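Local coordinates for protein LamCAT (Aquimarina sp., PDB 6JIA) that probably hydrolyses the beta-1,3-glucosidic bonds of laminarin, as a family 16 glycoside hydrolase that carries bound glucose units in its substrate cleft, at residues A[98-103]-A[198-203]; A[115-120]-A[160-165]; A[121-126]-A[208-213]. All coordinates share one frame; numbering follows the deposited sequence.

Contact 1 (A[98-103]-A[198-203]); sequences AFWMLG and FILLNM. With GLC (alpha-D-glucopyranose), chain B.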
loop_
_atom_site.group_PDB
_atom_site.type_symbol
_atom_site.label_atom_id
_atom_site.label_comp_id
_atom_site.label_asym_id
_atom_site.label_seq_id
_atom_site.Cartn_x
_atom_site.Cartn_y
_atom_site.Cartn_z
ATOM N N ALA A 98 -2.042 2.682 -3.214
ATOM C CA ALA A 98 -1.294 2.425 -1.979
ATOM C C ALA A 98 -0.396 1.209 -2.144
ATOM O O ALA A 98 -0.746 0.237 -2.843
ATOM C CB ALA A 98 -2.255 2.285 -0.823
ATOM N N PHE A 99 0.745 1.313 -1.481
ATOM C CA PHE A 99 1.730 0.242 -1.277
ATOM C C PHE A 99 1.997 0.217 0.227
ATOM O O PHE A 99 2.512 1.207 0.761
ATOM C CB PHE A 99 2.972 0.517 -2.127
ATOM C CG PHE A 99 4.161 -0.360 -1.817
ATOM C CD1 PHE A 99 4.017 -1.722 -1.662
ATOM C CD2 PHE A 99 5.436 0.167 -1.744
ATOM C CE1 PHE A 99 5.124 -2.555 -1.465
ATOM C CE2 PHE A 99 6.541 -0.660 -1.511
ATOM C CZ PHE A 99 6.383 -2.011 -1.360
ATOM N N TRP A 100 1.569 -0.845 0.897
ATOM C CA TRP A 100 1.470 -0.867 2.371
ATOM C C TRP A 100 1.578 -2.278 2.932
ATOM O O TRP A 100 1.748 -3.273 2.182
ATOM C CB TRP A 100 0.193 -0.170 2.817
ATOM C CG TRP A 100 -1.105 -0.686 2.279
ATOM C CD1 TRP A 100 -1.528 -0.749 0.973
ATOM C CD2 TRP A 100 -2.235 -1.062 3.076
ATOM N NE1 TRP A 100 -2.822 -1.180 0.910
ATOM C CE2 TRP A 100 -3.297 -1.339 2.184
ATOM C CE3 TRP A 100 -2.477 -1.095 4.446
ATOM C CZ2 TRP A 100 -4.570 -1.703 2.643
ATOM C CZ3 TRP A 100 -3.724 -1.489 4.895
ATOM C CH2 TRP A 100 -4.751 -1.780 4.003
ATOM N N MET A 101 1.531 -2.326 4.238
ATOM C CA MET A 101 1.729 -3.562 5.014
ATOM C C MET A 101 0.740 -3.572 6.179
ATOM O O MET A 101 0.432 -2.507 6.669
ATOM C CB MET A 101 3.171 -3.590 5.520
ATOM C CG MET A 101 4.223 -3.510 4.417
ATOM S SD MET A 101 5.892 -3.862 5.156
ATOM C CE MET A 101 5.817 -5.643 5.152
ATOM N N LEU A 102 0.321 -4.759 6.590
ATOM C CA LEU A 102 -0.553 -5.051 7.755
ATOM C C LEU A 102 0.102 -6.155 8.589
ATOM O O LEU A 102 0.655 -7.112 8.010
ATOM C CB LEU A 102 -1.926 -5.502 7.270
ATOM C CG LEU A 102 -2.883 -4.413 6.793
ATOM C CD1 LEU A 102 -4.133 -5.071 6.151
ATOM C CD2 LEU A 102 -3.281 -3.495 7.942
ATOM N N GLY A 103 -0.087 -6.098 9.896
ATOM C CA GLY A 103 0.290 -7.191 10.798
ATOM C C GLY A 103 -0.457 -8.469 10.426
ATOM O O GLY A 103 -1.677 -8.418 10.255
ATOM N N PHE A 198 2.621 -8.437 6.342
ATOM C CA PHE A 198 2.475 -8.847 4.932
ATOM C C PHE A 198 2.269 -7.589 4.079
ATOM O O PHE A 198 2.023 -6.510 4.678
ATOM C CB PHE A 198 1.342 -9.871 4.788
ATOM C CG PHE A 198 -0.031 -9.395 5.114
ATOM C CD1 PHE A 198 -0.787 -8.735 4.149
ATOM C CD2 PHE A 198 -0.619 -9.676 6.336
ATOM C CE1 PHE A 198 -2.087 -8.356 4.424
ATOM C CE2 PHE A 198 -1.912 -9.267 6.605
ATOM C CZ PHE A 198 -2.642 -8.588 5.655
ATOM N N ILE A 199 2.453 -7.715 2.761
ATOM C CA ILE A 199 2.441 -6.555 1.822
ATOM C C ILE A 199 1.081 -6.508 1.139
ATOM O O ILE A 199 0.529 -7.581 0.837
ATOM C CB ILE A 199 3.592 -6.685 0.806
ATOM C CG1 ILE A 199 4.957 -6.425 1.458
ATOM C CG2 ILE A 199 3.379 -5.789 -0.376
ATOM C CD1 ILE A 199 6.131 -6.794 0.590
ATOM N N LEU A 200 0.589 -5.295 0.872
ATOM C CA LEU A 200 -0.564 -5.066 -0.025
ATOM C C LEU A 200 -0.195 -4.080 -1.134
ATOM O O LEU A 200 0.598 -3.144 -0.930
ATOM C CB LEU A 200 -1.741 -4.506 0.779
ATOM C CG LEU A 200 -2.183 -5.374 1.944
ATOM C CD1 LEU A 200 -1.464 -4.949 3.214
ATOM C CD2 LEU A 200 -3.693 -5.298 2.137
ATOM N N LEU A 201 -0.876 -4.225 -2.266
ATOM C CA LEU A 201 -0.899 -3.208 -3.322
ATOM C C LEU A 201 -2.351 -2.976 -3.710
ATOM O O LEU A 201 -3.073 -3.957 -3.907
ATOM C CB LEU A 201 -0.147 -3.723 -4.542
ATOM C CG LEU A 201 1.366 -3.664 -4.496
ATOM C CD1 LEU A 201 1.927 -4.516 -5.637
ATOM C CD2 LEU A 201 1.843 -2.222 -4.591
ATOM N N ASN A 202 -2.757 -1.729 -3.875
ATOM C CA ASN A 202 -4.116 -1.495 -4.406
ATOM C C ASN A 202 -4.199 -0.133 -5.049
ATOM O O ASN A 202 -3.276 0.674 -4.876
ATOM C CB ASN A 202 -5.167 -1.642 -3.304
ATOM C CG ASN A 202 -5.081 -0.516 -2.299
ATOM O OD1 ASN A 202 -4.228 -0.531 -1.389
ATOM N ND2 ASN A 202 -5.935 0.482 -2.471
ATOM N N MET A 203 -5.308 0.088 -5.750
ATOM C CA MET A 203 -5.770 1.452 -6.148
ATOM C C MET A 203 -7.256 1.574 -5.816
ATOM O O MET A 203 -8.040 0.909 -6.464
ATOM C CB MET A 203 -5.575 1.721 -7.637
ATOM C CG MET A 203 -5.964 3.124 -8.020
ATOM S SD MET A 203 -4.946 3.705 -9.435
ATOM C CE MET A 203 -5.168 2.417 -10.653
HETATM C C1 GLC B . -3.955 2.930 5.591
HETATM C C2 GLC B . -5.425 2.972 5.977
HETATM C C3 GLC B . -6.217 1.881 5.335
HETATM C C4 GLC B . -6.060 1.950 3.847
HETATM C C5 GLC B . -4.533 1.763 3.510
HETATM C C6 GLC B . -4.227 1.903 2.003
HETATM O O1 GLC B . -3.265 1.846 6.218
HETATM O O2 GLC B . -5.496 3.047 7.365
HETATM O O3 GLC B . -7.597 2.042 5.698
HETATM O O4 GLC B . -6.896 1.010 3.199
HETATM O O5 GLC B . -3.874 2.900 4.155
HETATM O O6 GLC B . -4.683 3.154 1.467
#
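Trp-100 lies across Leu-200, and their backbones form an antiparallel hydrogen-bonded pair: Leu-200 N reaches Trp-100 O at 2.7 Å, and Trp-100 N returns a bond to Leu-200 O. This is the tight part of the contact. Leu-200 CB sits over the five-membered ring of the indole, 3.7 Å from its centroid, while the edge of the ring is held where Trp-100 NE1 donates to Asn-202 OD1 at 2.8 Å, the oxygen 21° out of the ring plane. With chi1 at 57°, CG of Trp-100 is wedged between backbone N and carbonyl carbon, which turns the indole over the Leu-200 side chain, across the direction of the neighbouring strand. Strands 95-103 and 197-205 run antiparallel in the beta-sandwich of family 16, and the face bearing Trp-100 lines the sugar-binding cleft. Further along that face, CB of Leu-102 covers the ring of Phe-198. In contrast to its protein-packed side, the opposite face of the indole meets glucose, Trp-100 CE2 lying 3.4 Å from GLC C6; a flat aromatic suits a platform for a pyranose. On the reverse face of the strands the side chains are held by apolar contacts alone. Phe-99 CE1 meets Ile-199 CG2 edge-on at 3.8 Å, Met-101 CE lies 3.9 Å from Ile-199 CG1, and Val-83 and Val-228 of strands 81-88 and 221-232 continue this apolar layer into the sandwich interior.

Contact 2 (A[115-120]-A[160-165]); sequences GAIDIM and YTIEWD. With GLC (alpha-D-glucopyranose), chain B.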
loop_
_atom_site.group_PDB
_atom_site.type_symbol
_atom_site.label_atom_id
_atom_site.label_comp_id
_atom_site.label_asym_id
_atom_site.label_seq_id
_atom_site.Cartn_x
_atom_site.Cartn_y
_atom_site.Cartn_z
ATOM N N GLY A 115 -1.511 -3.047 13.476
ATOM C CA GLY A 115 -0.590 -2.089 12.859
ATOM C C GLY A 115 -0.685 -2.074 11.331
ATOM O O GLY A 115 -0.962 -3.117 10.685
ATOM N N ALA A 116 -0.352 -0.929 10.761
ATOM C CA ALA A 116 -0.176 -0.746 9.310
ATOM C C ALA A 116 1.019 0.158 9.059
ATOM O O ALA A 116 1.191 1.157 9.784
ATOM C CB ALA A 116 -1.449 -0.176 8.731
ATOM N N ILE A 117 1.832 -0.201 8.073
ATOM C CA ILE A 117 2.925 0.645 7.544
ATOM C C ILE A 117 2.564 0.970 6.105
ATOM O O ILE A 117 2.650 0.044 5.280
ATOM C CB ILE A 117 4.290 -0.056 7.583
ATOM C CG1 ILE A 117 4.556 -0.746 8.929
ATOM C CG2 ILE A 117 5.371 0.967 7.236
ATOM C CD1 ILE A 117 5.804 -1.634 8.882
ATOM N N ASP A 118 2.131 2.201 5.839
ATOM C CA ASP A 118 1.935 2.668 4.454
ATOM C C ASP A 118 3.281 3.131 3.898
ATOM O O ASP A 118 3.823 4.132 4.370
ATOM C CB ASP A 118 0.903 3.788 4.357
ATOM C CG ASP A 118 -0.507 3.275 4.622
ATOM O OD1 ASP A 118 -0.855 3.235 5.785
ATOM O OD2 ASP A 118 -1.245 2.922 3.613
ATOM N N ILE A 119 3.818 2.398 2.941
ATOM C CA ILE A 119 5.118 2.742 2.321
ATOM C C ILE A 119 4.933 3.858 1.298
ATOM O O ILE A 119 5.805 4.764 1.200
ATOM C CB ILE A 119 5.762 1.489 1.724
ATOM C CG1 ILE A 119 5.966 0.398 2.787
ATOM C CG2 ILE A 119 7.060 1.918 1.048
ATOM C CD1 ILE A 119 6.269 -0.970 2.229
ATOM N N MET A 120 3.817 3.834 0.595
ATOM C CA MET A 120 3.450 4.894 -0.368
ATOM C C MET A 120 1.940 4.966 -0.363
ATOM O O MET A 120 1.299 3.904 -0.556
ATOM C CB MET A 120 3.900 4.608 -1.810
ATOM C CG MET A 120 3.659 5.702 -2.780
ATOM S SD MET A 120 1.950 5.832 -3.388
ATOM C CE MET A 120 1.675 4.225 -4.104
ATOM N N TYR A 160 9.867 3.477 -3.948
ATOM C CA TYR A 160 9.227 3.748 -2.632
ATOM C C TYR A 160 9.721 2.670 -1.675
ATOM O O TYR A 160 9.504 1.461 -1.942
ATOM C CB TYR A 160 7.721 3.704 -2.793
ATOM C CG TYR A 160 7.217 4.778 -3.729
ATOM C CD1 TYR A 160 7.112 6.078 -3.279
ATOM C CD2 TYR A 160 6.880 4.510 -5.039
ATOM C CE1 TYR A 160 6.697 7.109 -4.107
ATOM C CE2 TYR A 160 6.456 5.531 -5.890
ATOM C CZ TYR A 160 6.377 6.845 -5.427
ATOM O OH TYR A 160 5.984 7.915 -6.202
ATOM N N THR A 161 10.357 3.076 -0.606
ATOM C CA THR A 161 11.127 2.150 0.268
ATOM C C THR A 161 10.798 2.414 1.738
ATOM O O THR A 161 10.745 3.595 2.126
ATOM C CB THR A 161 12.631 2.357 0.035
ATOM O OG1 THR A 161 12.876 2.216 -1.361
ATOM C CG2 THR A 161 13.498 1.365 0.773
ATOM N N ILE A 162 10.753 1.366 2.566
ATOM C CA ILE A 162 11.015 1.552 4.013
ATOM C C ILE A 162 12.256 0.742 4.404
ATOM O O ILE A 162 12.495 -0.331 3.837
ATOM C CB ILE A 162 9.797 1.178 4.890
ATOM C CG1 ILE A 162 9.341 -0.266 4.629
ATOM C CG2 ILE A 162 8.688 2.236 4.773
ATOM C CD1 ILE A 162 8.321 -0.793 5.619
ATOM N N GLU A 163 12.971 1.226 5.410
ATOM C CA GLU A 163 13.921 0.408 6.207
ATOM C C GLU A 163 13.333 0.298 7.609
ATOM O O GLU A 163 12.974 1.322 8.188
ATOM C CB GLU A 163 15.315 1.029 6.216
ATOM C CG GLU A 163 15.999 0.918 4.875
ATOM C CD GLU A 163 17.383 1.543 4.777
ATOM O OE1 GLU A 163 17.903 1.979 5.794
ATOM O OE2 GLU A 163 17.928 1.563 3.675
ATOM N N TRP A 164 13.182 -0.916 8.089
ATOM C CA TRP A 164 12.479 -1.266 9.346
ATOM C C TRP A 164 13.368 -2.192 10.173
ATOM O O TRP A 164 13.727 -3.254 9.641
ATOM C CB TRP A 164 11.187 -1.935 8.929
ATOM C CG TRP A 164 10.382 -2.565 10.002
ATOM C CD1 TRP A 164 10.236 -2.191 11.304
ATOM C CD2 TRP A 164 9.449 -3.617 9.778
ATOM N NE1 TRP A 164 9.306 -2.981 11.919
ATOM C CE2 TRP A 164 8.824 -3.881 11.015
ATOM C CE3 TRP A 164 9.141 -4.401 8.673
ATOM C CZ2 TRP A 164 7.899 -4.913 11.167
ATOM C CZ3 TRP A 164 8.213 -5.411 8.819
ATOM C CH2 TRP A 164 7.599 -5.656 10.049
ATOM N N ASP A 165 13.702 -1.784 11.394
ATOM C CA ASP A 165 14.471 -2.598 12.367
ATOM C C ASP A 165 13.852 -2.399 13.758
ATOM O O ASP A 165 12.825 -1.725 13.860
ATOM C CB ASP A 165 15.958 -2.288 12.234
ATOM C CG ASP A 165 16.381 -0.958 12.828
ATOM O OD1 ASP A 165 15.539 -0.285 13.465
ATOM O OD2 ASP A 165 17.582 -0.623 12.675
HETATM C C1 GLC B . -3.955 2.930 5.591
HETATM C C2 GLC B . -5.425 2.972 5.977
HETATM C C3 GLC B . -6.217 1.881 5.335
HETATM C C4 GLC B . -6.060 1.950 3.847
HETATM C C5 GLC B . -4.533 1.763 3.510
HETATM C C6 GLC B . -4.227 1.903 2.003
HETATM O O1 GLC B . -3.265 1.846 6.218
HETATM O O2 GLC B . -5.496 3.047 7.365
HETATM O O3 GLC B . -7.597 2.042 5.698
HETATM O O4 GLC B . -6.896 1.010 3.199
HETATM O O5 GLC B . -3.874 2.900 4.155
HETATM O O6 GLC B . -4.683 3.154 1.467
#
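The ring of Tyr-160 carries Met-120 CG over one face, 3.6 Å from the centroid, and the sulfur beyond it makes a longer Met-aromatic contact. Met-120 gets there with CG anti to the backbone N (chi1 -175°), the chain then bending at the next two torsions. At the other end, Ile-117 CD1 stands over the centre of the six-membered ring of Trp-164, 4.2 Å from the centroid; Tyr-80 meets that indole edge-to-face, and Trp-164 NE1 is spent on Phe-193 O. Between the rings the isoleucines interlock: Ile-119 CG1 meets Ile-162 CG2 at 3.8 Å, the two side chains crossing at about a right angle, and Ile-162 CD1 touches Ile-117 CG2 at 3.8 Å. Branched aliphatics suit this interface, where their methyls fill the space between facing layers. Ile-119 and Met-120 both face Phe-99, a classic beta bulge, as in the bulged active-site strand of family 16 laminarinases. Asp-118 points away, and its OD1 accepts from GLC O1 at 2.8 Å. With only apolar, CH-pi and Met-aromatic contacts between the segments, the fit of the layers probably depends largely on complementary shape, and the polar chemistry is left to the cleft side of the strand.

Contact 3 (A[121-126]-A[208-213]); sequences EHVNTE and NWPGFN. With GLC (alpha-D-glucopyranose), chain B.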
loop_
_atom_site.group_PDB
_atom_site.type_symbol
_atom_site.label_atom_id
_atom_site.label_comp_id
_atom_site.label_asym_id
_atom_site.label_seq_id
_atom_site.Cartn_x
_atom_site.Cartn_y
_atom_site.Cartn_z
ATOM N N GLU A 121 1.434 6.177 -0.181
ATOM C CA GLU A 121 0.062 6.531 -0.586
ATOM C C GLU A 121 0.075 7.834 -1.363
ATOM O O GLU A 121 0.865 8.717 -1.083
ATOM C CB GLU A 121 -0.870 6.680 0.609
ATOM C CG GLU A 121 -1.124 5.381 1.323
ATOM C CD GLU A 121 -2.044 5.575 2.503
ATOM O OE1 GLU A 121 -1.522 6.065 3.582
ATOM O OE2 GLU A 121 -3.268 5.421 2.288
ATOM N N HIS A 122 -0.877 7.959 -2.260
ATOM C CA HIS A 122 -1.095 9.205 -3.015
ATOM C C HIS A 122 -2.595 9.354 -3.192
ATOM O O HIS A 122 -3.263 8.302 -3.335
ATOM C CB HIS A 122 -0.365 9.129 -4.358
ATOM C CG HIS A 122 -0.580 10.321 -5.221
ATOM N ND1 HIS A 122 -1.551 10.357 -6.195
ATOM C CD2 HIS A 122 0.012 11.527 -5.237
ATOM C CE1 HIS A 122 -1.542 11.548 -6.789
ATOM N NE2 HIS A 122 -0.593 12.288 -6.222
ATOM N N VAL A 123 -3.056 10.607 -3.186
ATOM C CA VAL A 123 -4.473 10.933 -3.473
ATOM C C VAL A 123 -4.563 11.990 -4.556
ATOM O O VAL A 123 -3.701 12.931 -4.599
ATOM C CB VAL A 123 -5.220 11.326 -2.191
ATOM C CG1 VAL A 123 -5.344 10.118 -1.284
ATOM C CG2 VAL A 123 -4.564 12.488 -1.463
ATOM N N ASN A 124 -5.621 11.874 -5.351
ATOM C CA ASN A 124 -6.076 12.972 -6.223
ATOM C C ASN A 124 -4.928 13.369 -7.147
ATOM O O ASN A 124 -4.350 12.449 -7.816
ATOM C CB ASN A 124 -6.668 14.091 -5.366
ATOM C CG ASN A 124 -7.883 13.628 -4.589
ATOM O OD1 ASN A 124 -8.676 12.841 -5.102
ATOM N ND2 ASN A 124 -7.997 14.073 -3.350
ATOM N N THR A 125 -4.646 14.663 -7.286
ATOM C CA THR A 125 -3.552 15.142 -8.163
ATOM C C THR A 125 -2.440 15.754 -7.310
ATOM O O THR A 125 -1.705 16.577 -7.817
ATOM C CB THR A 125 -4.100 16.110 -9.214
ATOM O OG1 THR A 125 -4.686 17.189 -8.496
ATOM C CG2 THR A 125 -5.120 15.440 -10.106
ATOM N N GLU A 126 -2.280 15.341 -6.057
ATOM C CA GLU A 126 -1.236 15.953 -5.199
ATOM C C GLU A 126 0.159 15.777 -5.828
ATOM O O GLU A 126 0.439 14.742 -6.375
ATOM C CB GLU A 126 -1.283 15.388 -3.782
ATOM C CG GLU A 126 -2.515 15.836 -3.040
ATOM C CD GLU A 126 -2.543 15.438 -1.593
ATOM O OE1 GLU A 126 -1.541 14.826 -1.117
ATOM O OE2 GLU A 126 -3.568 15.740 -0.940
ATOM N N ASN A 208 -12.798 8.485 2.329
ATOM C CA ASN A 208 -12.857 9.613 3.290
ATOM C C ASN A 208 -11.702 10.589 2.983
ATOM O O ASN A 208 -11.940 11.803 2.891
ATOM C CB ASN A 208 -12.855 9.086 4.712
ATOM C CG ASN A 208 -14.129 8.336 5.048
ATOM O OD1 ASN A 208 -15.210 8.618 4.510
ATOM N ND2 ASN A 208 -13.973 7.314 5.868
ATOM N N TRP A 209 -10.516 10.074 2.695
ATOM C CA TRP A 209 -9.321 10.913 2.466
ATOM C C TRP A 209 -9.321 11.569 1.090
ATOM O O TRP A 209 -9.299 12.805 1.025
ATOM C CB TRP A 209 -8.059 10.143 2.822
ATOM C CG TRP A 209 -6.814 10.930 2.626
ATOM C CD1 TRP A 209 -6.666 12.279 2.578
ATOM C CD2 TRP A 209 -5.515 10.367 2.407
ATOM N NE1 TRP A 209 -5.367 12.596 2.344
ATOM C CE2 TRP A 209 -4.632 11.447 2.232
ATOM C CE3 TRP A 209 -5.028 9.065 2.350
ATOM C CZ2 TRP A 209 -3.272 11.257 1.990
ATOM C CZ3 TRP A 209 -3.692 8.870 2.099
ATOM C CH2 TRP A 209 -2.828 9.957 1.930
ATOM N N PRO A 210 -9.357 10.852 -0.051
ATOM C CA PRO A 210 -9.324 11.545 -1.340
ATOM C C PRO A 210 -10.613 12.323 -1.635
ATOM O O PRO A 210 -10.603 13.265 -2.459
ATOM C CB PRO A 210 -9.153 10.398 -2.348
ATOM C CG PRO A 210 -9.720 9.168 -1.656
ATOM C CD PRO A 210 -9.409 9.380 -0.191
ATOM N N GLY A 211 -11.709 11.909 -0.998
ATOM C CA GLY A 211 -13.025 12.501 -1.276
ATOM C C GLY A 211 -13.801 11.764 -2.345
ATOM O O GLY A 211 -13.390 10.666 -2.789
ATOM N N PHE A 212 -14.923 12.348 -2.758
ATOM C CA PHE A 212 -15.933 11.702 -3.630
ATOM C C PHE A 212 -16.180 12.546 -4.878
ATOM O O PHE A 212 -17.146 12.287 -5.591
ATOM C CB PHE A 212 -17.221 11.415 -2.836
ATOM C CG PHE A 212 -16.945 10.659 -1.550
ATOM C CD1 PHE A 212 -16.869 9.274 -1.546
ATOM C CD2 PHE A 212 -16.780 11.335 -0.343
ATOM C CE1 PHE A 212 -16.581 8.588 -0.373
ATOM C CE2 PHE A 212 -16.493 10.646 0.829
ATOM C CZ PHE A 212 -16.399 9.269 0.809
ATOM N N ASN A 213 -15.273 13.445 -5.179
ATOM C CA ASN A 213 -15.201 14.145 -6.479
ATOM C C ASN A 213 -14.327 13.246 -7.361
ATOM O O ASN A 213 -13.136 13.178 -7.112
ATOM C CB ASN A 213 -14.650 15.565 -6.308
ATOM C CG ASN A 213 -14.344 16.267 -7.617
ATOM O OD1 ASN A 213 -14.834 15.839 -8.666
ATOM N ND2 ASN A 213 -13.515 17.316 -7.574
HETATM C C1 GLC B . -3.955 2.930 5.591
HETATM C C2 GLC B . -5.425 2.972 5.977
HETATM C C3 GLC B . -6.217 1.881 5.335
HETATM C C4 GLC B . -6.060 1.950 3.847
HETATM C C5 GLC B . -4.533 1.763 3.510
HETATM C C6 GLC B . -4.227 1.903 2.003
HETATM O O1 GLC B . -3.265 1.846 6.218
HETATM O O2 GLC B . -5.496 3.047 7.365
HETATM O O3 GLC B . -7.597 2.042 5.698
HETATM O O4 GLC B . -6.896 1.010 3.199
HETATM O O5 GLC B . -3.874 2.900 4.155
HETATM O O6 GLC B . -4.683 3.154 1.467
HETATM O O HOH W 1 -3.770 15.203 1.611
#
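Val-123 and Trp-209 bring together two loops at the rim of the family 16 sandwich cleft: 121-126, which leaves the active-site strand and closes in a type II' beta turn from Val-123 to Glu-126, and 208-213, which follows strand 197-205. The apolar contacts come first. Val-123 CG1 stands over the centre of the indole, 3.6 Å from the centroid of the six-membered ring, and the same methyl lies 4.0 Å from Pro-210 CB, so one beta-branched residue packs against both a flat ring and a rigid one. Trp-96 also meets Trp-209, the ring planes at about 80°. A polar group then approaches the edge of the indole: Glu-121 OE2 lies 3.5 Å from Trp-209 CZ3, carboxylate and ring planes 72° apart, probably a weakly favourable match for the electropositive rim of the indole. That oxygen also accepts from GLC O6 at 2.8 Å and from Trp-96 NE1, which fixes the carboxylate beside the sugar. One direct hydrogen bond ties the loops. Asn-124 ND2 donates to Pro-210 O at 2.9 Å, meeting a lone pair of that oxygen in its carbonyl plane, while Asn-124 OD1 accepts from Gly-94 N. Asparagine also tolerates the positive phi of 58° that this turn position needs. An alanine here takes away the amide that serves both Pro-210 O and Gly-94 N, and the 208-213 loop would probably be less firmly fixed to the turn. Within the 121-126 loop, His-122 NE2, from just before the turn, donates to Glu-126 O at 2.7 Å, in the plane of its ring. Last comes a water bridge: one water accepts from Trp-209 NE1 at 3.1 Å and donates to Glu-126 OE2.

Contacts 1 and 2 are buried and share a sheet, since strands 95-103 and 116-118 are neighbours; Phe-99 N bonds to Met-120 O, and probably Met-101 O to Ile-117 N. Contact 3 lies nearer the rim, about 17 Å from contact 1 between centres, and its segment 121-126 follows directly on 115-120. The chemistry follows the place. Contact 1 joins strands within a layer by backbone bonds, contact 2 joins facing layers by apolar packing, and contact 3 joins loops by packing on an indole, with a side-chain amide bond and a water bridge added. All three touch the same glucose, through Trp-100, Asp-118 and Glu-121; Ala-98 CB packs on Glu-121 CG where contacts 1 and 3 meet.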